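Surface presentation of antigens protein SpaS (Salmonella typhimurium, PDB 3C01) forms part of a type III secretion export apparatus of the inner membrane, serving the surface presentation of determinants that Salmonella needs to enter mammalian cells. Local coordinates at residues A34-K38 and V39-V43; D69-L72 and R73-W77. All coordinates share one frame; numbering follows the deposited sequence.

Contact 1 of 2, residues A34-K38 and V39-V43; sequences AYAEK and VGVPV
The Tyr35 ring and the Val39 side chain lie obliquely across each other, one turn apart at the end of helix 26-39. One methyl does the touching: Val39 CG2 is 3.9 Å from Tyr35 CZ and lies near the hydroxyl end of the ring. Tyr35 has CG anti to its backbone N (chi1 -171°), which swings the ring along the helix to this residue. Its hydroxyl is hydrogen-bonded to an acidic side chain on the chain of another protein. Tyr35, Ala36 and Val41 also pack on that chain.

Ala36 meets the loop that follows. Its CB is 4.1 Å from Val41 CB and 4.0 Å from Val43 CG2, so the methyl sits close to both valines as the chain folds back. The branch of Val43 that reaches Ala36 is the one beside its backbone N. The backbone closes in a Schellman motif. Val41 N bonds to Ala36 O at 2.7 Å, with an N-H...O angle of 153°. Ala36 O also takes two weak bonds, from Gly40 N and Val39 N. The inner bond, from Gly40 N to Glu37 O, is weak at 3.4 Å. Gly40 takes the positive phi (88°) of this motif and turns the chain out of the helix. The last turn also keeps an ordinary helical bond, Val39 N to Tyr35 O, at 3.0 Å.

Glu37 OE1 forms a salt bridge with Arg33, and Lys38 NZ with a sulfate ion, probably from the crystallisation liquor. Val43 begins strand 43-45 and pairs in parallel with a strand of the other chain. It touches the bound cysteine, probably through its main chain, as its side chain stays about 6 Å off. The helix end is thus closed by the Schellman bonds, while Ala36 packs on Val41 and Val43.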
# COMPACT_ATOMS: atom_id res chain seq x y z
N ALA B 34 -1.57 -1.11 -12.08
CA ALA B 34 -2.63 -0.89 -13.08
C ALA B 34 -3.98 -1.20 -12.38
O ALA B 34 -4.93 -0.47 -12.55
CB ALA B 34 -2.41 -1.75 -14.33
N TYR B 35 -4.03 -2.23 -11.54
CA TYR B 35 -5.31 -2.60 -10.96
C TYR B 35 -5.80 -1.57 -9.88
O TYR B 35 -6.95 -1.23 -9.85
CB TYR B 35 -5.26 -4.05 -10.44
CG TYR B 35 -6.63 -4.51 -10.04
CD1 TYR B 35 -7.51 -5.03 -10.99
CD2 TYR B 35 -7.06 -4.43 -8.73
CE1 TYR B 35 -8.79 -5.44 -10.64
CE2 TYR B 35 -8.34 -4.83 -8.38
CZ TYR B 35 -9.21 -5.32 -9.35
OH TYR B 35 -10.46 -5.70 -9.01
N ALA B 36 -4.91 -1.10 -9.01
CA ALA B 36 -5.25 -0.06 -8.06
C ALA B 36 -5.76 1.24 -8.75
O ALA B 36 -6.73 1.88 -8.28
CB ALA B 36 -4.07 0.23 -7.27
N GLU B 37 -5.11 1.61 -9.86
CA GLU B 37 -5.53 2.75 -10.65
C GLU B 37 -6.92 2.53 -11.17
O GLU B 37 -7.77 3.36 -10.98
CB GLU B 37 -4.51 3.09 -11.78
CG GLU B 37 -3.32 3.98 -11.26
CD GLU B 37 -1.98 3.98 -12.11
OE1 GLU B 37 -0.96 4.56 -11.60
OE2 GLU B 37 -1.92 3.41 -13.25
N LYS B 38 -7.17 1.39 -11.80
CA LYS B 38 -8.50 1.03 -12.30
C LYS B 38 -9.59 1.07 -11.22
O LYS B 38 -10.71 1.47 -11.45
CB LYS B 38 -8.42 -0.38 -12.87
CG LYS B 38 -9.66 -0.88 -13.58
CD LYS B 38 -9.52 -2.37 -13.86
CE LYS B 38 -10.79 -3.05 -14.41
NZ LYS B 38 -10.95 -4.38 -13.64
N VAL B 39 -9.25 0.66 -10.03
CA VAL B 39 -10.26 0.39 -9.06
C VAL B 39 -10.36 1.54 -8.04
O VAL B 39 -11.20 1.50 -7.15
CB VAL B 39 -9.91 -0.97 -8.42
CG1 VAL B 39 -9.45 -0.78 -7.01
CG2 VAL B 39 -11.04 -1.94 -8.56
N GLY B 40 -9.48 2.55 -8.19
CA GLY B 40 -9.48 3.78 -7.39
C GLY B 40 -8.70 3.74 -6.08
O GLY B 40 -9.02 4.50 -5.17
N VAL B 41 -7.70 2.87 -5.94
CA VAL B 41 -6.94 2.82 -4.68
C VAL B 41 -5.65 3.58 -4.90
O VAL B 41 -4.92 3.23 -5.78
CB VAL B 41 -6.56 1.38 -4.24
CG1 VAL B 41 -5.45 1.46 -3.22
CG2 VAL B 41 -7.77 0.59 -3.69
N PRO B 42 -5.38 4.62 -4.09
CA PRO B 42 -4.22 5.53 -4.36
C PRO B 42 -2.86 4.89 -4.38
O PRO B 42 -2.59 4.02 -3.55
CB PRO B 42 -4.27 6.55 -3.21
CG PRO B 42 -5.45 6.15 -2.33
CD PRO B 42 -6.22 5.06 -2.97
N VAL B 43 -2.02 5.35 -5.31
CA VAL B 43 -0.68 4.85 -5.52
C VAL B 43 0.32 5.95 -5.20
O VAL B 43 0.27 7.01 -5.78
CB VAL B 43 -0.49 4.37 -6.98
CG1 VAL B 43 0.95 3.83 -7.21
CG2 VAL B 43 -1.53 3.29 -7.34

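Contact 2 of 2, residues D69-L72 and R73-W77; sequences DEVL and RLLVW
Arg73 N donates to Asp69 O at 2.9 Å, with an N-H...O angle of 162°. The donor is tilted from the carbonyl plane. The Arg73 side chain then doubles back over the same turn. Its bend at chi3 (-93°) lays the guanidinium along the backbone of Asp69 and Glu70. One face of the group covers Asp69 O and Glu70 CA, each 3.6 Å from its plane and offset toward the rim.

The carboxylates of both neighbouring acids stay away from the guanidinium. The plane of the Glu70 carboxylate is turned 31° from that of the arginine group. Glu70 OE1 stays 5.1 Å from Arg73 NH1, and the closer approach is made by the methylene Glu70 CG, 4.0 Å from NH1. Asp69 likewise brings its CB, not its carboxylate, near Arg73 NH2. Any attraction between these charges is probably longer-range, without a salt bridge.

The apolar contacts lie on another face of helix 65-84. Val71 and Leu75 run side by side and point the same way, with Val71 CG1 3.6 Å from Leu75 CD2. Leu72 brings its CD1 to the same methyl, at 3.9 Å. Leu75 CD2 is thus shared by two partners from the preceding turn.

Regular helical bonds continue from Leu74 N to Glu70 O, Leu75 N to Val71 O and Val76 N to Leu72 O. Around the helix, Leu72 and Leu75 pack on Pro18, Val71 packs on Val63, and both Glu70 and Leu74 pack on Leu49 of helix 47-56. Leu74 and Leu75 also meet apolar side chains of another protein's chain. Branched apolar side chains therefore seat this helix on the fold, while Asp69, Glu70 and Arg73 gather opposite charges nearby. The division is not sharp, since Glu70 also reaches Leu49.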
# COMPACT_ATOMS: atom_id res chain seq x y z
N ASP B 69 6.32 4.75 12.11
CA ASP B 69 6.10 6.20 12.14
C ASP B 69 6.06 6.81 10.75
O ASP B 69 5.26 7.72 10.47
CB ASP B 69 7.16 6.92 13.00
CG ASP B 69 7.11 6.49 14.47
OD1 ASP B 69 6.00 6.19 14.99
OD2 ASP B 69 8.19 6.44 15.13
N GLU B 70 6.91 6.30 9.86
CA GLU B 70 6.90 6.77 8.48
C GLU B 70 5.59 6.38 7.77
O GLU B 70 4.99 7.21 7.13
CB GLU B 70 8.07 6.17 7.75
CG GLU B 70 8.37 6.80 6.45
CD GLU B 70 9.76 6.44 5.93
OE1 GLU B 70 10.18 7.06 4.93
OE2 GLU B 70 10.42 5.54 6.54
N VAL B 71 5.15 5.14 7.94
CA VAL B 71 3.88 4.69 7.36
C VAL B 71 2.70 5.52 7.89
O VAL B 71 1.85 5.99 7.11
CB VAL B 71 3.61 3.19 7.63
CG1 VAL B 71 2.26 2.81 7.14
CG2 VAL B 71 4.66 2.27 6.94
N LEU B 72 2.65 5.70 9.21
CA LEU B 72 1.63 6.54 9.84
C LEU B 72 1.63 7.98 9.28
O LEU B 72 0.57 8.52 8.95
CB LEU B 72 1.78 6.54 11.36
CG LEU B 72 0.76 5.68 12.14
CD1 LEU B 72 0.28 4.44 11.36
CD2 LEU B 72 1.23 5.32 13.57
N ARG B 73 2.80 8.58 9.12
CA ARG B 73 2.85 9.90 8.47
C ARG B 73 2.21 9.87 7.06
O ARG B 73 1.44 10.76 6.71
CB ARG B 73 4.28 10.46 8.43
CG ARG B 73 4.66 11.31 9.67
CD ARG B 73 6.10 11.86 9.60
NE ARG B 73 7.10 10.98 10.26
CZ ARG B 73 8.08 10.30 9.64
NH1 ARG B 73 8.26 10.37 8.33
NH2 ARG B 73 8.91 9.55 10.35
N LEU B 74 2.48 8.83 6.27
CA LEU B 74 1.88 8.71 4.92
C LEU B 74 0.35 8.63 5.02
O LEU B 74 -0.37 9.26 4.22
CB LEU B 74 2.37 7.45 4.21
CG LEU B 74 2.88 7.65 2.78
CD1 LEU B 74 3.06 6.30 2.03
CD2 LEU B 74 2.01 8.63 1.99
N LEU B 75 -0.13 7.87 6.00
CA LEU B 75 -1.57 7.64 6.19
C LEU B 75 -2.29 8.93 6.63
O LEU B 75 -3.37 9.25 6.12
CB LEU B 75 -1.78 6.54 7.23
CG LEU B 75 -1.98 5.05 6.86
CD1 LEU B 75 -1.94 4.83 5.40
CD2 LEU B 75 -1.02 4.07 7.67
N VAL B 76 -1.69 9.67 7.56
CA VAL B 76 -2.27 10.94 7.98
C VAL B 76 -2.25 11.89 6.79
O VAL B 76 -3.22 12.59 6.51
CB VAL B 76 -1.52 11.57 9.21
CG1 VAL B 76 -1.86 13.05 9.39
CG2 VAL B 76 -1.84 10.79 10.47
N TRP B 77 -1.14 11.90 6.08
CA TRP B 77 -1.03 12.78 4.95
C TRP B 77 -2.15 12.49 3.93
O TRP B 77 -2.81 13.38 3.45
CB TRP B 77 0.34 12.64 4.32
CG TRP B 77 0.49 13.51 3.16
CD1 TRP B 77 0.81 14.85 3.16
CD2 TRP B 77 0.28 13.14 1.80
NE1 TRP B 77 0.84 15.32 1.88
CE2 TRP B 77 0.51 14.30 1.02
CE3 TRP B 77 -0.05 11.96 1.17
CZ2 TRP B 77 0.43 14.29 -0.36
CZ3 TRP B 77 -0.17 11.95 -0.23
CH2 TRP B 77 0.08 13.10 -0.97

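Both contacts belong to the C-terminal part of SpaS, a member of the type III secretion exporter family. Contact 1 closes before contact 2 opens along the chain. The two lie on opposite sides of the chain's centre, with their own centres about 19 Å apart. Their nearest atoms are about 7 Å apart, so they do not touch. The bound cysteine lies near both, but only contact 1 holds a pocket residue. In this chain its pocket is lined by Val43, Ile44 and Val45. In contact 2, the side chain of Leu74 lies about 7 Å from the ligand. Both contacts meet the chain of another protein and thus probably contribute to the interface with it.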